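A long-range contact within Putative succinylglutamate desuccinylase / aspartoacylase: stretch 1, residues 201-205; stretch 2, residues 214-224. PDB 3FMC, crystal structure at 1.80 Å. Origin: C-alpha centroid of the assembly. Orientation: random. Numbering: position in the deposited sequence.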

ATOM      1  N   LEU C 201      18.382  17.176 -22.771  1.00 15.62           N
ATOM      2  CA  LEU C 201      19.203  18.337 -22.411  1.00 15.81           C
ATOM      3  C   LEU C 201      18.393  19.236 -21.496  1.00 16.42           C
ATOM      4  O   LEU C 201      17.303  19.727 -21.855  1.00 16.57           O
ATOM      5  CB  LEU C 201      19.682  19.067 -23.676  1.00 16.05           C
ATOM      6  CG  LEU C 201      20.562  18.272 -24.650  1.00 16.81           C
ATOM      7  CD1 LEU C 201      20.776  19.020 -25.961  1.00 21.54           C
ATOM      8  CD2 LEU C 201      21.899  17.915 -24.002  1.00 15.99           C
ATOM      9  N   ILE C 202      18.925  19.465 -20.288  1.00 14.44           N
ATOM     10  CA  ILE C 202      18.170  20.127 -19.228  1.00 16.87           C
ATOM     11  C   ILE C 202      18.769  21.471 -18.834  1.00 19.09           C
ATOM     12  O   ILE C 202      19.996  21.659 -18.865  1.00 20.59           O
ATOM     13  CB  ILE C 202      17.932  19.149 -18.000  1.00 16.61           C
ATOM     14  CG1 ILE C 202      19.202  18.918 -17.167  1.00 18.07           C
ATOM     15  CG2 ILE C 202      17.330  17.785 -18.454  1.00 12.92           C
ATOM     16  CD1 ILE C 202      18.887  18.111 -15.881  1.00 15.36           C
ATOM     17  N   PRO C 203      17.907  22.428 -18.465  1.00 17.83           N
ATOM     18  CA  PRO C 203      18.335  23.784 -18.177  1.00 17.98           C
ATOM     19  C   PRO C 203      18.793  24.013 -16.748  1.00 18.24           C
ATOM     20  O   PRO C 203      18.736  23.105 -15.909  1.00 17.14           O
ATOM     21  CB  PRO C 203      17.071  24.590 -18.412  1.00 18.91           C
ATOM     22  CG  PRO C 203      15.972  23.672 -17.990  1.00 23.74           C
ATOM     23  CD  PRO C 203      16.442  22.286 -18.352  1.00 17.39           C
ATOM     24  N   ASN C 204      19.263  25.228 -16.494  1.00 18.29           N
ATOM     25  CA  ASN C 204      19.659  25.637 -15.149  1.00 18.88           C
ATOM     26  C   ASN C 204      18.413  25.935 -14.292  1.00 18.22           C
ATOM     27  O   ASN C 204      17.994  27.086 -14.128  1.00 20.92           O
ATOM     28  CB  ASN C 204      20.572  26.858 -15.189  1.00 21.41           C
ATOM     29  CG  ASN C 204      21.239  27.129 -13.861  1.00 24.76           C
ATOM     30  OD1 ASN C 204      21.048  26.379 -12.899  1.00 24.88           O
ATOM     31  ND2 ASN C 204      21.987  28.233 -13.778  1.00 18.62           N
ATOM     32  N   SER C 205      17.859  24.885 -13.712  1.00 20.56           N
ATOM     33  CA  SER C 205      16.656  25.014 -12.925  1.00 20.76           C
ATOM     34  C   SER C 205      16.650  23.936 -11.875  1.00 20.01           C
ATOM     35  O   SER C 205      16.890  22.787 -12.192  1.00 19.83           O
ATOM     36  CB  SER C 205      15.463  24.812 -13.844  1.00 20.60           C
ATOM     37  OG  SER C 205      14.263  24.962 -13.134  1.00 30.27           O
ATOM     38  N   ALA C 214      23.248  19.168  -7.477  1.00 16.70           N
ATOM     39  CA  ALA C 214      24.690  19.169  -7.680  1.00 14.99           C
ATOM     40  C   ALA C 214      25.155  20.286  -8.625  1.00 15.36           C
ATOM     41  O   ALA C 214      26.185  20.912  -8.363  1.00 15.24           O
ATOM     42  CB  ALA C 214      25.176  17.855  -8.193  1.00 12.45           C
ATOM     43  N   PHE C 215      24.438  20.522  -9.725  1.00 17.74           N
ATOM     44  CA  PHE C 215      24.970  21.478 -10.708  1.00 16.88           C
ATOM     45  C   PHE C 215      24.415  22.880 -10.621  1.00 17.94           C
ATOM     46  O   PHE C 215      25.099  23.835 -11.032  1.00 16.58           O
ATOM     47  CB  PHE C 215      24.882  20.941 -12.163  1.00 15.58           C
ATOM     48  CG  PHE C 215      23.464  20.826 -12.710  1.00 13.15           C
ATOM     49  CD1 PHE C 215      22.680  21.937 -12.932  1.00 18.30           C
ATOM     50  CD2 PHE C 215      22.986  19.597 -13.137  1.00 16.25           C
ATOM     51  CE1 PHE C 215      21.410  21.810 -13.476  1.00 18.84           C
ATOM     52  CE2 PHE C 215      21.723  19.464 -13.698  1.00 14.39           C
ATOM     53  CZ  PHE C 215      20.927  20.573 -13.849  1.00 15.28           C
ATOM     54  N   VAL C 216      23.198  23.061 -10.113  1.00 17.83           N
ATOM     55  CA  VAL C 216      22.660  24.422 -10.126  1.00 18.04           C
ATOM     56  C   VAL C 216      23.565  25.436  -9.415  1.00 16.67           C
ATOM     57  O   VAL C 216      23.746  26.561  -9.941  1.00 19.52           O
ATOM     58  CB  VAL C 216      21.167  24.504  -9.640  1.00 16.48           C
ATOM     59  CG1 VAL C 216      20.739  25.934  -9.393  1.00 18.50           C
ATOM     60  CG2 VAL C 216      20.239  23.859 -10.659  1.00 18.12           C
ATOM     61  N   PRO C 217      24.110  25.106  -8.222  1.00 15.58           N
ATOM     62  CA  PRO C 217      24.898  26.197  -7.616  1.00 17.04           C
ATOM     63  C   PRO C 217      26.087  26.619  -8.478  1.00 17.86           C
ATOM     64  O   PRO C 217      26.400  27.818  -8.604  1.00 17.32           O
ATOM     65  CB  PRO C 217      25.411  25.594  -6.285  1.00 17.95           C
ATOM     66  CG  PRO C 217      24.520  24.417  -6.007  1.00 20.64           C
ATOM     67  CD  PRO C 217      24.060  23.911  -7.349  1.00 17.90           C
ATOM     68  N   TRP C 218      26.739  25.626  -9.054  1.00 17.09           N
ATOM     69  CA  TRP C 218      27.932  25.873  -9.911  1.00 18.42           C
ATOM     70  C   TRP C 218      27.642  26.560 -11.233  1.00 19.29           C
ATOM     71  O   TRP C 218      28.486  27.363 -11.716  1.00 18.49           O
ATOM     72  CB  TRP C 218      28.686  24.603 -10.149  1.00 18.06           C
ATOM     73  CG  TRP C 218      29.197  23.968  -8.904  1.00 14.71           C
ATOM     74  CD1 TRP C 218      28.632  22.945  -8.226  1.00 16.53           C
ATOM     75  CD2 TRP C 218      30.425  24.279  -8.213  1.00 13.17           C
ATOM     76  NE1 TRP C 218      29.404  22.617  -7.130  1.00 15.18           N
ATOM     77  CE2 TRP C 218      30.511  23.411  -7.102  1.00 19.72           C
ATOM     78  CE3 TRP C 218      31.446  25.219  -8.417  1.00 13.49           C
ATOM     79  CZ2 TRP C 218      31.594  23.433  -6.202  1.00 20.89           C
ATOM     80  CZ3 TRP C 218      32.513  25.260  -7.498  1.00 17.87           C
ATOM     81  CH2 TRP C 218      32.580  24.362  -6.421  1.00 20.87           C
ATOM     82  N   TRP C 219      26.489  26.224 -11.835  1.00 18.65           N
ATOM     83  CA  TRP C 219      26.088  26.793 -13.122  1.00 21.11           C
ATOM     84  C   TRP C 219      25.723  28.245 -12.872  1.00 21.23           C
ATOM     85  O   TRP C 219      26.108  29.139 -13.631  1.00 20.35           O
ATOM     86  CB  TRP C 219      24.869  26.066 -13.667  1.00 20.56           C
ATOM     87  CG  TRP C 219      24.601  26.222 -15.145  1.00 19.89           C
ATOM     88  CD1 TRP C 219      25.103  27.184 -15.996  1.00 21.57           C
ATOM     89  CD2 TRP C 219      23.730  25.407 -15.932  1.00 16.80           C
ATOM     90  NE1 TRP C 219      24.604  27.007 -17.253  1.00 21.41           N
ATOM     91  CE2 TRP C 219      23.756  25.924 -17.251  1.00 20.01           C
ATOM     92  CE3 TRP C 219      22.925  24.287 -15.656  1.00 18.87           C
ATOM     93  CZ2 TRP C 219      23.022  25.345 -18.290  1.00 15.88           C
ATOM     94  CZ3 TRP C 219      22.195  23.730 -16.687  1.00 19.49           C
ATOM     95  CH2 TRP C 219      22.246  24.269 -17.987  1.00 20.30           C
ATOM     96  N   THR C 220      24.955  28.486 -11.805  1.00 20.38           N
ATOM     97  CA  THR C 220      24.585  29.844 -11.427  1.00 19.33           C
ATOM     98  C   THR C 220      25.828  30.704 -11.111  1.00 17.91           C
ATOM     99  O   THR C 220      25.874  31.869 -11.488  1.00 18.75           O
ATOM    100  CB  THR C 220      23.632  29.812 -10.228  1.00 19.37           C
ATOM    101  OG1 THR C 220      22.444  29.095 -10.613  1.00 20.49           O
ATOM    102  CG2 THR C 220      23.279  31.214  -9.807  1.00 22.75           C
ATOM    103  N   LEU C 221      26.803  30.131 -10.412  1.00 18.17           N
ATOM    104  CA  LEU C 221      28.045  30.816 -10.091  1.00 17.60           C
ATOM    105  C   LEU C 221      28.801  31.188 -11.385  1.00 16.93           C
ATOM    106  O   LEU C 221      29.327  32.280 -11.477  1.00 17.81           O
ATOM    107  CB  LEU C 221      28.973  29.922  -9.241  1.00 19.10           C
ATOM    108  CG  LEU C 221      30.352  30.489  -8.881  1.00 20.76           C
ATOM    109  CD1 LEU C 221      30.158  31.657  -7.913  1.00 17.59           C
ATOM    110  CD2 LEU C 221      31.250  29.428  -8.271  1.00 17.30           C
ATOM    111  N   ALA C 222      28.836  30.274 -12.351  1.00 19.41           N
ATOM    112  CA  ALA C 222      29.520  30.504 -13.634  1.00 20.68           C
ATOM    113  C   ALA C 222      28.822  31.645 -14.363  1.00 22.84           C
ATOM    114  O   ALA C 222      29.494  32.512 -14.967  1.00 25.83           O
ATOM    115  CB  ALA C 222      29.506  29.231 -14.479  1.00 21.03           C
ATOM    116  N   GLU C 223      27.494  31.665 -14.279  1.00 22.47           N
ATOM    117  CA  GLU C 223      26.661  32.736 -14.893  1.00 22.62           C
ATOM    118  C   GLU C 223      26.974  34.080 -14.283  1.00 21.36           C
ATOM    119  O   GLU C 223      27.151  35.085 -14.986  1.00 22.87           O
ATOM    120  CB  GLU C 223      25.149  32.439 -14.713  1.00 23.44           C
ATOM    121  CG  GLU C 223      24.634  31.271 -15.545  1.00 24.22           C
ATOM    122  CD  GLU C 223      23.163  30.925 -15.267  1.00 26.29           C
ATOM    123  OE1 GLU C 223      22.565  31.444 -14.279  1.00 33.83           O
ATOM    124  OE2 GLU C 223      22.621  30.106 -16.052  1.00 29.08           O
ATOM    125  N   VAL C 224      27.001  34.112 -12.953  1.00 22.45           N
ATOM    126  CA  VAL C 224      27.338  35.324 -12.217  1.00 22.41           C
ATOM    127  C   VAL C 224      28.740  35.812 -12.581  1.00 21.24           C
ATOM    128  O   VAL C 224      28.915  36.980 -12.836  1.00 19.98           O
ATOM    129  CB  VAL C 224      27.194  35.128 -10.696  1.00 23.02           C
ATOM    130  CG1 VAL C 224      27.862  36.288  -9.913  1.00 23.60           C
ATOM    131  CG2 VAL C 224      25.667  34.948 -10.349  1.00 21.97           C
TER

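Stretch 1 leaves a strand at Ile202 and continues as loop from Pro203 to Ser205. Stretch 2 is helical throughout, and the helix extends beyond it at both ends. The helix is kinked at Pro217 and Trp218, whose N atoms have no bond to the preceding turn. A proline nitrogen carries no hydrogen to donate. From Trp219 onward the i to i-4 pattern is regular, beginning with Trp219 N to Phe215 O at 2.9 Å. In the loop, Ser205 N makes a weak hydrogen bond to Pro203 O at 3.0 Å. The two backbones come nearest at Asn204 and Val216, whose CA atoms are 6.0 Å apart. No backbone-to-backbone hydrogen bond joins the stretches.

Asn204 is the centre of the contact and has the largest area covered. Its side chain has chi1 in the t well, and its amide reaches Thr220 and Glu223 on the helix. Asn204 ND2 donates to Glu223 OE2 at 3.0 Å, and the angle of 171° is nearly linear. Asn204 ND2 also makes a weak hydrogen bond to Thr220 OG1 at 3.3 Å. Thr220 OG1 in turn donates to Val216 O at 2.9 Å, so the hydroxyl links the amide to the helix backbone. Asn204 OD1 lies 3.5 Å from Val216 CG2, a van der Waals contact.

The CA-to-CB bond of Trp219 points toward stretch 1, and its ring packs against Asn204. Asn204 CB sits 3.6 Å from the centroid of the Trp219 six-membered ring, 17° off the normal, a CH-pi contact over the face. Asn204 N lies over a face too, 3.3 Å from Trp219 CZ3. At the ring edge, Ile202 O is 3.6 Å from Trp219 CH2.

Phe215 adds an apolar contact: its CZ is 3.8 Å from Ile202 CD1. Pro203 O also meets the Phe215 edge, 3.8 Å from CE1.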